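Local coordinates for hydroquinone dioxygenase small subunit (Pseudomonas sp., PDB 4ZXA) that pairs with the large subunit to form PnpCD, a two-subunit, iron(II)-dependent hydroquinone 1,2-dioxygenase that cleaves the ring of hydroquinone, at the interface of chains A and B. Numbering follows the deposited sequence. Chains: chain A, Hydroquinone dioxygenase small subunit; chain B, Hydroquinone dioxygenase large subunit.

Contact 1: the interface of chains A and B. Residues chain A 12-14; chain B 220, 267-269, 312.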
# COMPACT_ATOMS: atom_id res chain seq x y z
N THR A 12 -25.14 5.69 9.93
CA THR A 12 -24.68 4.42 10.47
C THR A 12 -25.77 3.37 10.22
O THR A 12 -26.87 3.40 10.81
CB THR A 12 -24.36 4.54 11.97
OG1 THR A 12 -23.32 5.51 12.16
CG2 THR A 12 -23.93 3.19 12.53
N VAL A 13 -25.49 2.43 9.32
CA VAL A 13 -26.51 1.50 8.91
C VAL A 13 -26.71 0.37 9.91
O VAL A 13 -25.83 -0.46 10.10
CB VAL A 13 -26.20 0.94 7.52
CG1 VAL A 13 -27.18 -0.16 7.16
CG2 VAL A 13 -26.24 2.08 6.51
N PHE A 14 -27.85 0.38 10.59
CA PHE A 14 -28.24 -0.76 11.42
C PHE A 14 -29.35 -1.51 10.71
O PHE A 14 -30.09 -0.94 9.92
CB PHE A 14 -28.72 -0.31 12.80
CG PHE A 14 -27.70 0.44 13.59
CD1 PHE A 14 -26.58 -0.20 14.09
CD2 PHE A 14 -27.86 1.80 13.84
CE1 PHE A 14 -25.64 0.50 14.82
CE2 PHE A 14 -26.92 2.50 14.57
CZ PHE A 14 -25.81 1.85 15.06
N PHE B 220 -23.71 0.48 21.66
CA PHE B 220 -23.52 1.28 20.44
C PHE B 220 -22.93 2.66 20.77
O PHE B 220 -22.08 3.17 20.04
CB PHE B 220 -24.83 1.41 19.65
CG PHE B 220 -25.27 0.14 18.97
CD1 PHE B 220 -24.55 -1.04 19.14
CD2 PHE B 220 -26.39 0.13 18.15
CE1 PHE B 220 -24.95 -2.22 18.51
CE2 PHE B 220 -26.80 -1.04 17.52
CZ PHE B 220 -26.07 -2.22 17.70
N MET B 267 -22.03 -5.60 13.26
CA MET B 267 -23.13 -4.95 13.97
C MET B 267 -23.69 -3.73 13.24
O MET B 267 -24.89 -3.47 13.29
CB MET B 267 -22.76 -4.62 15.42
CG MET B 267 -22.69 -5.84 16.30
SD MET B 267 -22.39 -5.48 18.04
CE MET B 267 -20.96 -4.41 17.93
N SER B 268 -22.81 -2.98 12.58
CA SER B 268 -23.25 -1.83 11.78
C SER B 268 -22.50 -1.76 10.46
O SER B 268 -21.37 -2.22 10.36
CB SER B 268 -23.05 -0.53 12.54
OG SER B 268 -21.81 0.07 12.19
N ASP B 269 -23.15 -1.20 9.45
CA ASP B 269 -22.52 -0.94 8.17
C ASP B 269 -22.02 -2.21 7.49
O ASP B 269 -22.74 -3.22 7.48
CB ASP B 269 -21.43 0.12 8.34
CG ASP B 269 -22.00 1.43 8.88
OD1 ASP B 269 -22.72 2.11 8.11
OD2 ASP B 269 -21.77 1.76 10.07
N MET B 312 -19.21 -0.93 13.26
CA MET B 312 -19.15 -1.62 14.53
C MET B 312 -19.05 -3.10 14.27
O MET B 312 -19.95 -3.70 13.67
CB MET B 312 -20.39 -1.31 15.35
CG MET B 312 -20.61 0.18 15.55
SD MET B 312 -21.95 0.46 16.72
CE MET B 312 -21.84 2.24 16.95
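The rings of A:Phe14 and B:Phe220 lie nearly parallel and offset, so that one rim of each faces the other. The CE1 and CD1 side of A:Phe14 lies against the CE2 and CD2 side of B:Phe220, with CE1 to CE2 at 3.3 Å. In A:Phe14, chi1 of -60° sets CG beside the backbone N and carries the ring towards B:Phe220. B:Ser268 CB packs on the same ring carbon, 3.6 Å from A:Phe14 CE1.

Next to the rings, A:Val13 and B:Asp269 form a two-bond link. A:Val13 N donates to the carboxylate oxygen B:Asp269 OD1 at 3.0 Å. The bond is nearly straight, but it comes from above the carboxylate plane, 53° out of it. In return, B:Asp269 N donates to A:Val13 O at 2.9 Å, in the carbonyl plane and on a lone pair. B:Asp269 OD2 accepts from the hydroxyl B:Ser268 OG at 2.7 Å. B:Ser268 OG also accepts from B:Met312 N, which may hold the carboxylate in place. The methyl A:Thr12 CG2 sits 3.6 Å from B:Asp269 OD2, and the threonine side chain meets the aspartate roughly crosswise. The patch fastens an N-terminal loop segment of the small subunit to loop 267-269 of the large subunit, between strands 262-266 and 270-277.

Contact 2: the interface of chains A and B. Residues chain A 56-58, 61-63, 151; chain B 243, 316.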
# COMPACT_ATOMS: atom_id res chain seq x y z
N GLY A 56 -23.35 -19.06 16.66
CA GLY A 56 -21.92 -19.21 16.80
C GLY A 56 -21.61 -20.27 17.84
O GLY A 56 -22.23 -20.28 18.92
N LEU A 57 -20.66 -21.15 17.54
CA LEU A 57 -20.26 -22.20 18.47
C LEU A 57 -18.74 -22.40 18.52
O LEU A 57 -18.11 -22.74 17.51
CB LEU A 57 -20.95 -23.51 18.11
CG LEU A 57 -20.54 -24.73 18.94
CD1 LEU A 57 -20.80 -24.49 20.42
CD2 LEU A 57 -21.29 -25.96 18.45
N ASN A 58 -18.14 -22.19 19.69
CA ASN A 58 -16.69 -22.34 19.84
C ASN A 58 -16.33 -23.09 21.10
O ASN A 58 -16.45 -22.57 22.21
CB ASN A 58 -15.98 -20.97 19.81
CG ASN A 58 -14.47 -21.10 19.61
OD1 ASN A 58 -13.87 -22.09 20.00
ND2 ASN A 58 -13.86 -20.10 18.97
N TYR A 61 -18.80 -22.84 23.82
CA TYR A 61 -19.34 -21.51 24.06
C TYR A 61 -20.27 -21.17 22.91
O TYR A 61 -20.06 -21.60 21.77
CB TYR A 61 -18.23 -20.48 24.22
CG TYR A 61 -17.36 -20.81 25.39
CD1 TYR A 61 -17.71 -20.39 26.67
CD2 TYR A 61 -16.20 -21.60 25.23
CE1 TYR A 61 -16.93 -20.72 27.77
CE2 TYR A 61 -15.41 -21.92 26.33
CZ TYR A 61 -15.79 -21.49 27.59
OH TYR A 61 -15.03 -21.80 28.68
N VAL A 62 -21.34 -20.44 23.21
CA VAL A 62 -22.30 -20.16 22.15
C VAL A 62 -22.67 -18.70 22.04
O VAL A 62 -22.64 -17.95 23.02
CB VAL A 62 -23.60 -21.03 22.28
CG1 VAL A 62 -23.31 -22.51 22.03
CG2 VAL A 62 -24.27 -20.82 23.64
N VAL A 63 -22.99 -18.30 20.82
CA VAL A 63 -23.75 -17.08 20.61
C VAL A 63 -25.12 -17.49 20.10
O VAL A 63 -25.24 -18.14 19.06
CB VAL A 63 -23.07 -16.14 19.63
CG1 VAL A 63 -24.00 -14.98 19.30
CG2 VAL A 63 -21.78 -15.62 20.25
N GLN A 151 -24.92 -14.15 24.80
CA GLN A 151 -23.63 -14.79 25.00
C GLN A 151 -23.69 -15.76 26.19
O GLN A 151 -23.92 -15.35 27.33
CB GLN A 151 -22.56 -13.73 25.26
CG GLN A 151 -21.20 -14.29 25.62
CD GLN A 151 -20.30 -13.19 26.14
OE1 GLN A 151 -20.78 -12.14 26.54
NE2 GLN A 151 -18.98 -13.43 26.13
N PHE B 243 -16.56 -11.22 24.45
CA PHE B 243 -17.03 -10.31 23.42
C PHE B 243 -16.04 -9.15 23.29
O PHE B 243 -15.82 -8.42 24.25
CB PHE B 243 -18.45 -9.83 23.73
CG PHE B 243 -19.53 -10.70 23.15
CD1 PHE B 243 -19.23 -11.94 22.62
CD2 PHE B 243 -20.85 -10.26 23.12
CE1 PHE B 243 -20.23 -12.75 22.06
CE2 PHE B 243 -21.85 -11.06 22.56
CZ PHE B 243 -21.54 -12.30 22.04
N TRP B 316 -15.65 -12.20 18.46
CA TRP B 316 -15.95 -13.08 19.56
C TRP B 316 -14.78 -14.05 19.79
O TRP B 316 -14.51 -14.93 18.99
CB TRP B 316 -17.25 -13.83 19.29
CG TRP B 316 -17.61 -14.87 20.30
CD1 TRP B 316 -17.48 -14.79 21.66
CD2 TRP B 316 -18.19 -16.15 20.02
NE1 TRP B 316 -17.95 -15.96 22.25
CE2 TRP B 316 -18.38 -16.81 21.26
CE3 TRP B 316 -18.54 -16.82 18.84
CZ2 TRP B 316 -18.92 -18.08 21.34
CZ3 TRP B 316 -19.08 -18.10 18.93
CH2 TRP B 316 -19.26 -18.71 20.18
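The indole of B:Trp316 reaches the small subunit because CG is anti to the backbone N, chi1 175°. A:Val63 turns CG2 to meet it by placing CG1 anti to its own N, chi1 172°, and CG2 beside that N. This is a contact between beta-strands of the cupin-family small subunit and of the large subunit, probably cupin-like here too. A:Val63 CG2 stands over the face of the indole, 3.6 Å from the centroid of the six-membered ring.

The far rim of the indole abuts, edge-on, the backbone of the paired strands 52-58 and 61-69 of chain A. B:Trp316 CZ3 is 3.5 Å from A:Gly56 C, and B:Trp316 CH2 is 3.4 Å from A:Tyr61 O. A:Tyr61 CB adds an apolar contact at B:Trp316 CZ2.

B:Phe243 is paired with A:Gln151. The glutamine amide lies flat over one face, its plane 6° from that of the ring. Its carbon CD is 3.9 Å from the ring centroid. The extended A:Gln151 chain runs across the ring from CB, 3.7 Å from B:Phe243 CZ, to the amide, with NE2 near CD1 and OE1 over the CG and CD2 side. A:Val63 CG2 touches this ring too, at its edge and in plane, 3.7 Å from B:Phe243 CE1.

Contact 3: the interface of chains A and B. Residues chain A 94, 96, 119; chain B 210, 213-214.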
# COMPACT_ATOMS: atom_id res chain seq x y z
N PHE A 94 -35.74 -9.36 36.75
CA PHE A 94 -34.73 -10.10 37.50
C PHE A 94 -35.20 -10.54 38.88
O PHE A 94 -35.62 -9.73 39.70
CB PHE A 94 -33.46 -9.25 37.67
CG PHE A 94 -32.72 -8.98 36.39
CD1 PHE A 94 -31.75 -9.86 35.93
CD2 PHE A 94 -33.00 -7.84 35.65
CE1 PHE A 94 -31.06 -9.61 34.74
CE2 PHE A 94 -32.32 -7.58 34.46
CZ PHE A 94 -31.35 -8.47 34.01
N LYS A 96 -33.67 -12.56 42.30
CA LYS A 96 -32.56 -13.19 43.02
C LYS A 96 -33.02 -14.48 43.69
O LYS A 96 -33.61 -14.44 44.77
CB LYS A 96 -31.96 -12.26 44.07
CG LYS A 96 -30.71 -12.85 44.73
CD LYS A 96 -30.18 -11.96 45.84
CE LYS A 96 -28.70 -11.66 45.65
NZ LYS A 96 -28.19 -10.76 46.72
N MET A 119 -35.55 -8.21 42.00
CA MET A 119 -34.44 -7.26 42.03
C MET A 119 -34.78 -6.02 41.24
O MET A 119 -34.18 -4.97 41.44
CB MET A 119 -33.17 -7.89 41.44
CG MET A 119 -32.79 -9.22 42.05
SD MET A 119 -31.40 -10.01 41.20
CE MET A 119 -30.06 -8.86 41.57
N PHE B 210 -31.89 -2.98 46.26
CA PHE B 210 -31.13 -3.63 45.21
C PHE B 210 -30.37 -2.65 44.31
O PHE B 210 -29.90 -3.03 43.24
CB PHE B 210 -32.04 -4.52 44.35
CG PHE B 210 -32.35 -5.85 44.97
CD1 PHE B 210 -33.50 -6.03 45.72
CD2 PHE B 210 -31.49 -6.93 44.79
CE1 PHE B 210 -33.80 -7.26 46.28
CE2 PHE B 210 -31.78 -8.16 45.35
CZ PHE B 210 -32.93 -8.33 46.10
N GLU B 213 -27.35 -3.48 41.78
CA GLU B 213 -27.25 -4.92 41.62
C GLU B 213 -27.60 -5.32 40.19
O GLU B 213 -27.41 -6.46 39.78
CB GLU B 213 -28.19 -5.62 42.60
CG GLU B 213 -27.70 -5.60 44.04
CD GLU B 213 -26.46 -6.45 44.22
OE1 GLU B 213 -26.62 -7.67 44.45
OE2 GLU B 213 -25.34 -5.89 44.11
N LEU B 214 -28.11 -4.36 39.43
CA LEU B 214 -28.45 -4.62 38.04
C LEU B 214 -27.62 -3.71 37.15
O LEU B 214 -27.34 -2.57 37.50
CB LEU B 214 -29.95 -4.42 37.78
CG LEU B 214 -30.86 -5.51 38.35
CD1 LEU B 214 -32.33 -5.12 38.21
CD2 LEU B 214 -30.59 -6.85 37.70
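B:Leu214 sets the methyl CD2 over one face of the A:Phe94 ring, 3.4 Å from the centroid and displaced towards the rim. The methyl lies nearest the CG and CD2 side of the ring. The other methyl, B:Leu214 CD1, meets A:Phe94 CD2 at 3.8 Å and also lies beside A:Met119 O. This is the tightly packed end of the contact.

The middle is filled by A:Met119, which packs on B:Phe210 and B:Glu213 with its side chain. Its CA sits over one face of the B:Phe210 ring, 3.9 Å from the centroid and again off centre. Its CG touches B:Phe210 CE2 at 3.6 Å, and the methionine side chain runs nearly perpendicular to that of the phenylalanine. The methionine chain then bends at chi3, 66°. That bend swings the methyl CE away from the phenyl ring and onto B:Glu213 CB, 3.9 Å off.

Packing is looser on the charged side. The ammonium nitrogen A:Lys96 NZ and the carboxylate oxygen B:Glu213 OE1 are 4.1 Å apart, too far for a direct contact. Their opposite charges may still attract weakly. The lysine shaft also passes the ring, with A:Lys96 CD 4.1 Å from B:Phe210 CE2.

In the fold, strands 89-97 and 116-125 of chain A supply one side. The other is a loop of chain B between strands 203-206 and 216-218, which reaches over to the small subunit.

The three contacts belong to one interface between the small and large subunits. Their C-alpha centres are about 20 Å apart for contacts 1 and 2, 25 Å for contacts 2 and 3, and 31 Å for contacts 1 and 3. Contacts 1 and 2 share strand 310-318 of chain B, which gives B:Met312 to one and B:Trp316 to the other. Contact 3 uses a loop that leads, through strand 216-218, into helix 219-224, which gives B:Phe220 to contact 1. The small subunit thus meets the large one at its N-terminal loop and its strands, which would be expected to fix how the two are set against each other.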